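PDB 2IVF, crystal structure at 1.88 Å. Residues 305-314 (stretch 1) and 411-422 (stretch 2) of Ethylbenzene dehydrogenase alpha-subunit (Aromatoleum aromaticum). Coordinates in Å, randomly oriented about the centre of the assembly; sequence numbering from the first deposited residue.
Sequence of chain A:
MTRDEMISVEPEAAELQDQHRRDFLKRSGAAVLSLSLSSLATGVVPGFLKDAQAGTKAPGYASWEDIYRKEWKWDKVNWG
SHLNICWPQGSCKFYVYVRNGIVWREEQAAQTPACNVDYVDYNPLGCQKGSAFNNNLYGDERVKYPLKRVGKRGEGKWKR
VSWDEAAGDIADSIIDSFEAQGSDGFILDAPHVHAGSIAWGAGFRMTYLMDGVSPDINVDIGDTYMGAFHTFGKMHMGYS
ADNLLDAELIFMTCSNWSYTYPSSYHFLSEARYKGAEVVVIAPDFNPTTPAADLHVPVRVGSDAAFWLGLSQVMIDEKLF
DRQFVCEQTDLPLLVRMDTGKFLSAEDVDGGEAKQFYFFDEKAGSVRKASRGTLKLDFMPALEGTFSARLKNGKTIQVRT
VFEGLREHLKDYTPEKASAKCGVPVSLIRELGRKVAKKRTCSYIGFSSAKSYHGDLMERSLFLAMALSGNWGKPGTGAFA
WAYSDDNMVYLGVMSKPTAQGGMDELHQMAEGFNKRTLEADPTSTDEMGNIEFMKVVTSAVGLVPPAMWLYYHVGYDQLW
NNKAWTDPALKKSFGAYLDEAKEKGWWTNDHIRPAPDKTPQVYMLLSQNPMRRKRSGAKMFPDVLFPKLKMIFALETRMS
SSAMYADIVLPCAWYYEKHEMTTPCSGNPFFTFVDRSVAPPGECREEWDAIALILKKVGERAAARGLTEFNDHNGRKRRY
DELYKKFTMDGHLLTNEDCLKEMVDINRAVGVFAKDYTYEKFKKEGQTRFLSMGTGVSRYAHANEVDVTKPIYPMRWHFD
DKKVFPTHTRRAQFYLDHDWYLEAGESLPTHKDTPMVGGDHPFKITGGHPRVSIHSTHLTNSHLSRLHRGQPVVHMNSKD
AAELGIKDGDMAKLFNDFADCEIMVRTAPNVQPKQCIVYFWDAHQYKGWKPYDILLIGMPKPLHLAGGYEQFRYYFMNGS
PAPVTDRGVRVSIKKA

Stretch 1 305-314: AFWLGLSQVM
Stretch 2 (411-422) DYTPEKASAKCG

Residues 305-314 lie within a longer helix; 414-421 form a second helix, entered from a loop through Thr 413. The axes run nearly antiparallel (171°) and approach to 8.5 Å, with CA-CA register Ala 305 to Ala 417 at 5.1 Å and Gly 309 to Tyr 412 at 5.0 Å. Small residues permit this spacing: Ala 417 CB lies 3.3 Å from Ala 305 O and 3.9 Å from Gly 309 CA, and an ideal CB on Gly 309 would stand 2.9 Å from Ala 417 CB, a clash. Gly 309 CA instead approaches Tyr 412 O at 3.4 Å, with 165° at the hydrogen, a CA-H...O contact to a carbonyl that has no other partner.

Tyr 412 (phi/psi -131/34, chi1 -62°, m; chi2 -86°) lays its ring against Leu 308, whose m,t rotamer (-67°, 171°) puts CD1 3.7 Å from the ring centroid, 12° off the normal: a CH-pi contact. Gln 312 (t, m, chi3 163°) folds its amide over the helix start, NE2 reaching 3.3 Å from Pro 414 CD. Val 313 (t) sets CG2 3.7 Å from Pro 414 CG. Thr 413, chi1 63° (p), caps the helix: OG1 accepts weakly from Lys 416 N at 3.3 Å. At the other end, Cys 421 (p) brings SG 3.9 Å from Phe 306 CB. No hydrogen bond crosses the contact.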

# COMPACT_ATOMS: atom_id res chain seq x y z
N ALA A 305 -15.71 -4.28 25.47
CA ALA A 305 -17.12 -4.20 25.83
C ALA A 305 -17.95 -4.92 24.76
O ALA A 305 -18.98 -5.55 25.06
CB ALA A 305 -17.55 -2.73 26.00
N PHE A 306 -17.57 -4.78 23.51
CA PHE A 306 -18.31 -5.45 22.43
C PHE A 306 -18.23 -6.96 22.65
O PHE A 306 -19.25 -7.65 22.69
CB PHE A 306 -17.81 -5.03 21.05
CG PHE A 306 -18.32 -5.91 19.92
CD1 PHE A 306 -19.61 -5.76 19.41
CD2 PHE A 306 -17.52 -6.89 19.40
CE1 PHE A 306 -20.07 -6.60 18.41
CE2 PHE A 306 -17.99 -7.73 18.43
CZ PHE A 306 -19.26 -7.58 17.92
N TRP A 307 -17.03 -7.46 22.85
CA TRP A 307 -16.83 -8.89 22.92
C TRP A 307 -17.37 -9.46 24.23
O TRP A 307 -17.90 -10.57 24.23
CB TRP A 307 -15.37 -9.27 22.74
CG TRP A 307 -14.91 -9.11 21.39
CD1 TRP A 307 -14.10 -8.15 20.94
CD2 TRP A 307 -15.24 -9.93 20.28
NE1 TRP A 307 -13.89 -8.31 19.60
CE2 TRP A 307 -14.57 -9.41 19.17
CE3 TRP A 307 -16.04 -11.08 20.12
CZ2 TRP A 307 -14.67 -9.98 17.91
CZ3 TRP A 307 -16.13 -11.64 18.85
CH2 TRP A 307 -15.44 -11.10 17.78
N LEU A 308 -17.34 -8.69 25.29
CA LEU A 308 -17.95 -9.15 26.52
C LEU A 308 -19.50 -9.18 26.35
O LEU A 308 -20.20 -10.04 26.89
CB LEU A 308 -17.51 -8.27 27.67
CG LEU A 308 -16.01 -8.38 28.02
CD1 LEU A 308 -15.58 -7.31 29.04
CD2 LEU A 308 -15.69 -9.79 28.55
N GLY A 309 -20.05 -8.22 25.63
CA GLY A 309 -21.48 -8.21 25.31
C GLY A 309 -21.87 -9.48 24.56
O GLY A 309 -22.89 -10.13 24.89
N LEU A 310 -21.04 -9.87 23.60
CA LEU A 310 -21.25 -11.11 22.86
C LEU A 310 -21.21 -12.32 23.80
O LEU A 310 -21.99 -13.25 23.67
CB LEU A 310 -20.23 -11.29 21.74
CG LEU A 310 -20.65 -10.83 20.33
CD1 LEU A 310 -21.23 -9.41 20.27
CD2 LEU A 310 -19.52 -11.04 19.32
N SER A 311 -20.25 -12.32 24.72
CA SER A 311 -20.13 -13.43 25.65
C SER A 311 -21.32 -13.48 26.56
O SER A 311 -21.80 -14.56 26.89
CB SER A 311 -18.87 -13.28 26.47
OG SER A 311 -17.73 -13.24 25.62
N GLN A 312 -21.79 -12.31 27.01
CA GLN A 312 -22.94 -12.24 27.87
C GLN A 312 -24.16 -12.81 27.16
O GLN A 312 -24.95 -13.53 27.76
CB GLN A 312 -23.21 -10.81 28.32
CG GLN A 312 -24.19 -10.70 29.49
CD GLN A 312 -25.67 -10.76 29.12
OE1 GLN A 312 -26.51 -11.00 30.00
NE2 GLN A 312 -26.00 -10.57 27.84
N VAL A 313 -24.28 -12.52 25.88
CA VAL A 313 -25.38 -13.06 25.08
C VAL A 313 -25.37 -14.58 25.05
O VAL A 313 -26.38 -15.22 25.34
CB VAL A 313 -25.38 -12.47 23.68
CG1 VAL A 313 -26.34 -13.25 22.73
CG2 VAL A 313 -25.74 -11.01 23.74
N MET A 314 -24.21 -15.16 24.72
CA MET A 314 -24.08 -16.59 24.63
C MET A 314 -24.29 -17.26 25.95
O MET A 314 -24.82 -18.36 26.00
CB MET A 314 -22.69 -16.97 24.09
CG MET A 314 -22.41 -16.50 22.70
SD MET A 314 -20.88 -17.22 22.04
CE MET A 314 -19.69 -16.00 22.53
N ASP A 411 -22.51 -6.42 33.93
CA ASP A 411 -22.17 -5.06 33.54
C ASP A 411 -22.02 -4.96 32.01
O ASP A 411 -21.77 -3.87 31.51
CB ASP A 411 -20.88 -4.62 34.29
CG ASP A 411 -21.12 -4.44 35.81
OD1 ASP A 411 -22.29 -4.19 36.22
OD2 ASP A 411 -20.16 -4.58 36.60
N TYR A 412 -22.20 -6.07 31.29
CA TYR A 412 -21.99 -6.16 29.85
C TYR A 412 -23.19 -6.82 29.18
O TYR A 412 -23.05 -7.52 28.20
CB TYR A 412 -20.67 -6.91 29.52
CG TYR A 412 -19.47 -6.19 30.06
CD1 TYR A 412 -18.86 -5.18 29.33
CD2 TYR A 412 -18.96 -6.49 31.33
CE1 TYR A 412 -17.80 -4.46 29.85
CE2 TYR A 412 -17.86 -5.80 31.85
CZ TYR A 412 -17.30 -4.78 31.09
OH TYR A 412 -16.24 -4.06 31.59
N THR A 413 -24.37 -6.59 29.71
CA THR A 413 -25.57 -6.94 28.97
C THR A 413 -25.48 -6.12 27.67
O THR A 413 -24.75 -5.13 27.59
CB THR A 413 -26.84 -6.57 29.75
OG1 THR A 413 -26.87 -5.14 29.94
CG2 THR A 413 -26.85 -7.31 31.13
N PRO A 414 -26.16 -6.54 26.63
CA PRO A 414 -26.05 -5.77 25.39
C PRO A 414 -26.36 -4.28 25.51
O PRO A 414 -25.70 -3.47 24.90
CB PRO A 414 -27.04 -6.47 24.47
CG PRO A 414 -27.11 -7.85 24.96
CD PRO A 414 -27.01 -7.73 26.46
N GLU A 415 -27.37 -3.94 26.28
CA GLU A 415 -27.70 -2.56 26.56
C GLU A 415 -26.50 -1.87 27.19
O GLU A 415 -26.10 -0.79 26.78
CB GLU A 415 -28.90 -2.49 27.50
CG GLU A 415 -30.22 -2.97 26.87
CD GLU A 415 -30.37 -4.50 26.78
OE1 GLU A 415 -29.59 -5.26 27.40
OE2 GLU A 415 -31.31 -4.93 26.07
N LYS A 416 -25.91 -2.49 28.21
CA LYS A 416 -24.77 -1.86 28.89
C LYS A 416 -23.50 -1.85 28.05
O LYS A 416 -22.80 -0.83 28.00
CB LYS A 416 -24.53 -2.58 30.21
CG LYS A 416 -25.65 -2.36 31.14
CD LYS A 416 -25.40 -3.05 32.46
CE LYS A 416 -26.64 -3.06 33.34
NZ LYS A 416 -26.35 -3.74 34.65
N ALA A 417 -23.23 -2.94 27.33
CA ALA A 417 -22.05 -3.04 26.49
C ALA A 417 -22.19 -1.99 25.37
O ALA A 417 -21.23 -1.31 25.05
CB ALA A 417 -21.95 -4.41 25.89
N SER A 418 -23.39 -1.86 24.82
CA SER A 418 -23.67 -0.84 23.80
C SER A 418 -23.35 0.58 24.29
O SER A 418 -22.78 1.38 23.56
CB SER A 418 -25.12 -0.91 23.37
OG SER A 418 -25.44 0.18 22.52
N ALA A 419 -23.71 0.89 25.52
CA ALA A 419 -23.39 2.20 26.10
C ALA A 419 -21.90 2.39 26.13
O ALA A 419 -21.42 3.50 25.94
CB ALA A 419 -23.98 2.35 27.49
N LYS A 420 -21.16 1.31 26.33
CA LYS A 420 -19.73 1.39 26.48
C LYS A 420 -18.98 1.42 25.16
O LYS A 420 -17.96 2.08 25.07
CB LYS A 420 -19.24 0.23 27.34
CG LYS A 420 -19.72 0.27 28.77
CD LYS A 420 -19.35 -0.98 29.53
CE LYS A 420 -19.90 -0.98 30.93
NZ LYS A 420 -19.84 0.37 31.57
N CYS A 421 -19.45 0.73 24.12
CA CYS A 421 -18.70 0.69 22.88
C CYS A 421 -19.37 1.34 21.67
O CYS A 421 -18.78 1.40 20.58
CB CYS A 421 -18.36 -0.75 22.50
SG CYS A 421 -19.80 -1.80 22.05
N GLY A 422 -20.59 1.83 21.87
CA GLY A 422 -21.31 2.51 20.81
C GLY A 422 -21.86 1.62 19.71
O GLY A 422 -22.39 2.11 18.73